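Local coordinates for BlEst2 (Bacillus licheniformis, PDB 6WPX), which is probably an ester-bond hydrolase of the lipase and esterase kind, crystallised here in its propeptide form, at residues 301-306 with 379-384; 313-318 with 356-361. All blocks are in the same frame, centred on the assembly; numbering follows the deposited sequence.

Interaction 1. Residues 301-306 with 379-384; sequences REEEFA and FLFIVT
Phe305 packs against both Val383 and Phe381. Val383 CG2 sits over the centre of one face of the Phe305 ring, 3.8 Å from the centroid and almost on the ring normal, a CH-pi contact. Phe305 CD1 lies at the edge of the Phe381 ring, in its plane, 3.4 Å from Phe381 CZ. With centroids 5.5 Å apart and planes at 58°, the two rings are oblique to each other. The CB of Glu303 adds an aliphatic touch to Phe381 CD2 at 3.8 Å. The strand axes run 9.9 Å apart at 22°, and this spacing, too wide for backbone pairing, is that of two facing beta-sheets: strand 300-307 borders one, strand 377-386 belongs to the other, and the side chains between them fill a beta-sandwich interior, where Ile369 also touches Phe381. The charged groups gather at Phe379: the edge of its ring is set under the centre of the Arg301 guanidinium face, Phe379 CZ lying 3.7 Å from Arg301 CZ with the planes 80° apart. Arg301 NE also forms a salt bridge of 3.1 Å to Glu303 OE1, which it meets from above the carboxylate plane. An alanine in place of Arg301 would probably leave the Glu303 carboxylate without this charged mate and the edge of Phe379 less covered.

Interaction 2. Residues 313-318 with 356-361; sequences EITVHW and SAAIKN
Ile314 and Ile359 form a hydrogen-bonded antiparallel pair, with Ile314 N to Ile359 O at 3.1 Å and Ile359 N to Ile314 O at 2.9 Å. Val316 and Ala357 repeat the pattern, although the return bond from Ala357 N to Val316 O is more bent, 142° at the hydrogen against 164° for Val316 N to Ala357 O. CA-H...O contacts flank these bonds, among them Ser356 CA to Val316 O at 3.2 Å. Apolar contact occupies the face carrying Ile314, Val316, Ala357 and Ile359: the two isoleucines run alongside each other in the same direction, CG1 of Ile314 3.9 Å from CB of Ile359, while Ile359 CD1 reaches Val316 CG2. The opposite face, with Thr315, His317 and Ser356, carries the polar side-chain bonds. Ser356 OG approaches the rim of the imidazole and is hydrogen-bonded to His317 ND1 at 2.8 Å; His317 NE2 is hydrogen-bonded to Thr315 OG1 at 2.7 Å, and that hydroxyl is also hydrogen-bonded to Thr384 OG1. The imidazole is held at both nitrogens, which probably fixes its rotation, and Phe219 meets it edge-to-face. The strand axes, 4.6 Å apart at 164°, are those of neighbouring strands in an antiparallel sheet, here one layer of a beta-sandwich, its Ile314-Val316-Ile359 face turned to Trp367 and Ile369 of the opposing sheet.

The two interactions show the two directions of cohesion in one beta-sandwich. Interaction 2 works within a sheet, through backbone bonds at strand spacing; interaction 1 works between sheets, about twice as far apart, through side chains alone. They share a sheet, because strand 377-386 runs beside strand 313-320, and they touch directly: the threonine hydroxyls of the two strands meet at 2.6 Å between Thr384 OG1 and Thr315 OG1, Ile382 O lies 2.8 Å from His317 N, and Phe379 stacks on Trp318. Both contacts are largely buried, with more exposed residues at Arg301 and Glu303 in interaction 1 and at Glu313 and Ala358 in interaction 2. The apolar face of 313-318 joins the interior filled by interaction 1, whereas its His317 face meets helix 218-224.

Interaction 1. Residues 301-306 with 379-384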
loop_
_atom_site.group_PDB
_atom_site.type_symbol
_atom_site.label_atom_id
_atom_site.label_comp_id
_atom_site.label_asym_id
_atom_site.label_seq_id
_atom_site.Cartn_x
_atom_site.Cartn_y
_atom_site.Cartn_z
ATOM N N ARG A 301 -19.704 -15.737 13.335
ATOM C CA ARG A 301 -18.303 -16.118 13.308
ATOM C C ARG A 301 -17.632 -15.450 14.477
ATOM O O ARG A 301 -17.713 -14.227 14.635
ATOM C CB ARG A 301 -17.599 -15.721 11.996
ATOM C CG ARG A 301 -16.088 -16.048 11.973
ATOM C CD ARG A 301 -15.880 -17.542 11.809
ATOM N NE ARG A 301 -14.505 -17.924 11.520
ATOM C CZ ARG A 301 -14.097 -18.470 10.380
ATOM N NH1 ARG A 301 -14.949 -18.653 9.380
ATOM N NH2 ARG A 301 -12.827 -18.804 10.218
ATOM N N GLU A 302 -16.948 -16.253 15.279
ATOM C CA GLU A 302 -16.196 -15.733 16.409
ATOM C C GLU A 302 -14.734 -16.056 16.209
ATOM O O GLU A 302 -14.401 -17.142 15.726
ATOM C CB GLU A 302 -16.710 -16.288 17.737
ATOM C CG GLU A 302 -18.191 -16.022 17.986
ATOM C CD GLU A 302 -18.724 -16.309 19.381
ATOM O OE1 GLU A 302 -19.551 -15.499 19.849
ATOM O OE2 GLU A 302 -18.378 -17.351 19.986
ATOM N N GLU A 303 -13.865 -15.102 16.560
ATOM C CA GLU A 303 -12.414 -15.266 16.490
ATOM C C GLU A 303 -11.811 -14.829 17.799
ATOM O O GLU A 303 -11.973 -13.674 18.204
ATOM C CB GLU A 303 -11.784 -14.445 15.328
ATOM C CG GLU A 303 -12.046 -15.019 13.946
ATOM C CD GLU A 303 -11.420 -16.359 13.594
ATOM O OE1 GLU A 303 -11.788 -16.894 12.523
ATOM O OE2 GLU A 303 -10.608 -16.895 14.384
ATOM N N GLU A 304 -11.137 -15.748 18.467
ATOM C CA GLU A 304 -10.473 -15.429 19.723
ATOM C C GLU A 304 -9.095 -14.871 19.419
ATOM O O GLU A 304 -8.532 -15.144 18.367
ATOM C CB GLU A 304 -10.334 -16.669 20.614
ATOM C CG GLU A 304 -11.644 -17.132 21.223
ATOM C CD GLU A 304 -11.497 -18.273 22.214
ATOM O OE1 GLU A 304 -10.466 -18.982 22.184
ATOM O OE2 GLU A 304 -12.427 -18.461 23.026
ATOM N N PHE A 305 -8.572 -14.071 20.317
ATOM C CA PHE A 305 -7.221 -13.547 20.192
ATOM C C PHE A 305 -6.690 -13.190 21.560
ATOM O O PHE A 305 -7.415 -12.652 22.390
ATOM C CB PHE A 305 -7.098 -12.379 19.186
ATOM C CG PHE A 305 -7.755 -11.072 19.557
ATOM C CD1 PHE A 305 -9.099 -10.844 19.271
ATOM C CD2 PHE A 305 -7.020 -10.048 20.133
ATOM C CE1 PHE A 305 -9.708 -9.626 19.597
ATOM C CE2 PHE A 305 -7.627 -8.827 20.466
ATOM C CZ PHE A 305 -8.962 -8.618 20.181
ATOM N N ALA A 306 -5.424 -13.503 21.782
ATOM C CA ALA A 306 -4.700 -13.203 22.996
ATOM C C ALA A 306 -4.244 -11.749 22.969
ATOM O O ALA A 306 -3.833 -11.219 21.925
ATOM C CB ALA A 306 -3.483 -14.115 23.112
ATOM N N PHE A 379 -14.459 -12.261 5.201
ATOM C CA PHE A 379 -13.901 -11.321 6.154
ATOM C C PHE A 379 -12.398 -11.386 6.269
ATOM O O PHE A 379 -11.764 -12.366 5.885
ATOM C CB PHE A 379 -14.551 -11.518 7.547
ATOM C CG PHE A 379 -14.068 -12.746 8.304
ATOM C CD1 PHE A 379 -12.933 -12.686 9.113
ATOM C CD2 PHE A 379 -14.732 -13.956 8.192
ATOM C CE1 PHE A 379 -12.481 -13.809 9.795
ATOM C CE2 PHE A 379 -14.289 -15.079 8.889
ATOM C CZ PHE A 379 -13.161 -15.000 9.678
ATOM N N LEU A 380 -11.842 -10.335 6.840
ATOM C CA LEU A 380 -10.437 -10.219 7.178
ATOM C C LEU A 380 -10.448 -9.510 8.511
ATOM O O LEU A 380 -10.942 -8.397 8.613
ATOM C CB LEU A 380 -9.656 -9.429 6.111
ATOM C CG LEU A 380 -8.129 -9.342 6.283
ATOM C CD1 LEU A 380 -7.491 -10.738 6.374
ATOM C CD2 LEU A 380 -7.506 -8.562 5.142
ATOM N N PHE A 381 -9.990 -10.208 9.543
ATOM C CA PHE A 381 -9.962 -9.744 10.928
ATOM C C PHE A 381 -8.548 -9.386 11.274
ATOM O O PHE A 381 -7.658 -10.224 11.154
ATOM C CB PHE A 381 -10.495 -10.855 11.871
ATOM C CG PHE A 381 -10.293 -10.548 13.338
ATOM C CD1 PHE A 381 -10.686 -9.321 13.875
ATOM C CD2 PHE A 381 -9.697 -11.477 14.181
ATOM C CE1 PHE A 381 -10.480 -9.029 15.223
ATOM C CE2 PHE A 381 -9.512 -11.197 15.543
ATOM C CZ PHE A 381 -9.917 -9.977 16.059
ATOM N N ILE A 382 -8.325 -8.127 11.699
ATOM C CA ILE A 382 -6.972 -7.658 11.993
ATOM C C ILE A 382 -6.949 -6.921 13.305
ATOM O O ILE A 382 -7.782 -6.046 13.558
ATOM C CB ILE A 382 -6.393 -6.766 10.838
ATOM C CG1 ILE A 382 -6.356 -7.516 9.501
ATOM C CG2 ILE A 382 -5.006 -6.163 11.169
ATOM C CD1 ILE A 382 -6.314 -6.602 8.302
ATOM N N VAL A 383 -5.955 -7.244 14.108
ATOM C CA VAL A 383 -5.688 -6.563 15.370
ATOM C C VAL A 383 -4.289 -5.970 15.269
ATOM O O VAL A 383 -3.358 -6.681 14.893
ATOM C CB VAL A 383 -5.820 -7.487 16.616
ATOM C CG1 VAL A 383 -5.549 -6.713 17.915
ATOM C CG2 VAL A 383 -7.197 -8.129 16.676
ATOM N N THR A 384 -4.126 -4.693 15.614
ATOM C CA THR A 384 -2.776 -4.133 15.689
ATOM C C THR A 384 -2.515 -3.916 17.169
ATOM O O THR A 384 -3.460 -3.716 17.927
ATOM C CB THR A 384 -2.566 -2.857 14.841
ATOM O OG1 THR A 384 -3.120 -1.759 15.557
ATOM C CG2 THR A 384 -3.155 -2.968 13.426
#

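Interaction 2. Residues 313-318 with 356-361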
loop_
_atom_site.group_PDB
_atom_site.type_symbol
_atom_site.label_atom_id
_atom_site.label_comp_id
_atom_site.label_asym_id
_atom_site.label_seq_id
_atom_site.Cartn_x
_atom_site.Cartn_y
_atom_site.Cartn_z
ATOM N N GLU A 313 -2.282 -0.169 23.571
ATOM C CA GLU A 313 -3.438 -0.028 22.708
ATOM C C GLU A 313 -3.533 -1.170 21.735
ATOM O O GLU A 313 -2.527 -1.679 21.252
ATOM C CB GLU A 313 -3.337 1.283 21.889
ATOM C CG GLU A 313 -4.626 1.670 21.176
ATOM C CD GLU A 313 -4.604 2.942 20.352
ATOM O OE1 GLU A 313 -3.549 3.268 19.765
ATOM O OE2 GLU A 313 -5.669 3.591 20.249
ATOM N N ILE A 314 -4.763 -1.518 21.392
ATOM C CA ILE A 314 -5.076 -2.425 20.310
ATOM C C ILE A 314 -6.029 -1.664 19.395
ATOM O O ILE A 314 -6.849 -0.883 19.871
ATOM C CB ILE A 314 -5.650 -3.829 20.727
ATOM C CG1 ILE A 314 -6.910 -3.717 21.619
ATOM C CG2 ILE A 314 -4.571 -4.728 21.373
ATOM C CD1 ILE A 314 -7.740 -5.017 21.771
ATOM N N THR A 315 -5.901 -1.883 18.087
ATOM C CA THR A 315 -6.875 -1.419 17.100
ATOM C C THR A 315 -7.423 -2.732 16.584
ATOM O O THR A 315 -6.668 -3.702 16.445
ATOM C CB THR A 315 -6.354 -0.411 16.075
ATOM O OG1 THR A 315 -5.577 -1.063 15.068
ATOM C CG2 THR A 315 -5.593 0.782 16.714
ATOM N N VAL A 316 -8.736 -2.798 16.418
ATOM C CA VAL A 316 -9.457 -4.027 16.080
ATOM C C VAL A 316 -10.295 -3.737 14.854
ATOM O O VAL A 316 -11.081 -2.796 14.848
ATOM C CB VAL A 316 -10.312 -4.504 17.293
ATOM C CG1 VAL A 316 -10.990 -5.845 17.017
ATOM C CG2 VAL A 316 -9.482 -4.588 18.567
ATOM N N HIS A 317 -10.079 -4.514 13.800
ATOM C CA HIS A 317 -10.736 -4.292 12.526
ATOM C C HIS A 317 -11.384 -5.533 11.985
ATOM O O HIS A 317 -10.731 -6.571 11.890
ATOM C CB HIS A 317 -9.716 -3.768 11.488
ATOM C CG HIS A 317 -8.866 -2.679 12.025
ATOM N ND1 HIS A 317 -9.256 -1.358 11.939
ATOM C CD2 HIS A 317 -7.698 -2.749 12.696
ATOM C CE1 HIS A 317 -8.325 -0.667 12.570
ATOM N NE2 HIS A 317 -7.365 -1.458 13.035
ATOM N N TRP A 318 -12.643 -5.406 11.565
ATOM C CA TRP A 318 -13.329 -6.499 10.890
ATOM C C TRP A 318 -13.645 -5.984 9.481
ATOM O O TRP A 318 -14.545 -5.167 9.304
ATOM C CB TRP A 318 -14.593 -6.942 11.643
ATOM C CG TRP A 318 -15.254 -8.155 11.044
ATOM C CD1 TRP A 318 -16.155 -8.179 10.019
ATOM C CD2 TRP A 318 -15.056 -9.523 11.441
ATOM N NE1 TRP A 318 -16.545 -9.477 9.759
ATOM C CE2 TRP A 318 -15.868 -10.324 10.604
ATOM C CE3 TRP A 318 -14.230 -10.155 12.395
ATOM C CZ2 TRP A 318 -15.934 -11.717 10.739
ATOM C CZ3 TRP A 318 -14.266 -11.544 12.497
ATOM C CH2 TRP A 318 -15.136 -12.306 11.698
ATOM N N SER A 356 -14.179 -0.677 12.782
ATOM C CA SER A 356 -12.983 -0.494 13.586
ATOM C C SER A 356 -13.252 -0.020 14.981
ATOM O O SER A 356 -14.262 0.637 15.257
ATOM C CB SER A 356 -12.011 0.472 12.924
ATOM O OG SER A 356 -11.645 0.005 11.640
ATOM N N ALA A 357 -12.302 -0.342 15.866
ATOM C CA ALA A 357 -12.319 0.089 17.260
ATOM C C ALA A 357 -10.879 0.236 17.723
ATOM O O ALA A 357 -9.973 -0.390 17.171
ATOM C CB ALA A 357 -13.056 -0.920 18.142
ATOM N N ALA A 358 -10.676 1.102 18.702
ATOM C CA ALA A 358 -9.385 1.333 19.325
ATOM C C ALA A 358 -9.624 1.272 20.830
ATOM O O ALA A 358 -10.516 1.957 21.354
ATOM C CB ALA A 358 -8.815 2.683 18.909
ATOM N N ILE A 359 -8.895 0.370 21.506
ATOM C CA ILE A 359 -9.023 0.146 22.945
ATOM C C ILE A 359 -7.714 0.501 23.622
ATOM O O ILE A 359 -6.684 -0.131 23.362
ATOM C CB ILE A 359 -9.497 -1.299 23.306
ATOM C CG1 ILE A 359 -10.894 -1.622 22.749
ATOM C CG2 ILE A 359 -9.456 -1.560 24.815
ATOM C CD1 ILE A 359 -10.865 -2.360 21.424
ATOM N N LYS A 360 -7.769 1.505 24.511
ATOM C CA LYS A 360 -6.609 1.941 25.290
ATOM C C LYS A 360 -6.433 0.958 26.430
ATOM O O LYS A 360 -7.431 0.483 26.992
ATOM C CB LYS A 360 -6.835 3.359 25.844
ATOM C CG LYS A 360 -7.046 4.443 24.778
ATOM C CD LYS A 360 -7.941 5.601 25.304
ATOM C CE LYS A 360 -7.207 6.903 25.549
ATOM N NZ LYS A 360 -8.083 7.937 26.176
ATOM N N ASN A 361 -5.169 0.644 26.772
ATOM C CA ASN A 361 -4.794 -0.257 27.866
ATOM C C ASN A 361 -5.714 -1.476 27.975
ATOM O O ASN A 361 -6.403 -1.649 28.993
ATOM C CB ASN A 361 -4.727 0.488 29.214
ATOM C CG ASN A 361 -3.846 1.701 29.196
ATOM O OD1 ASN A 361 -4.328 2.820 29.272
ATOM N ND2 ASN A 361 -2.560 1.510 28.963
#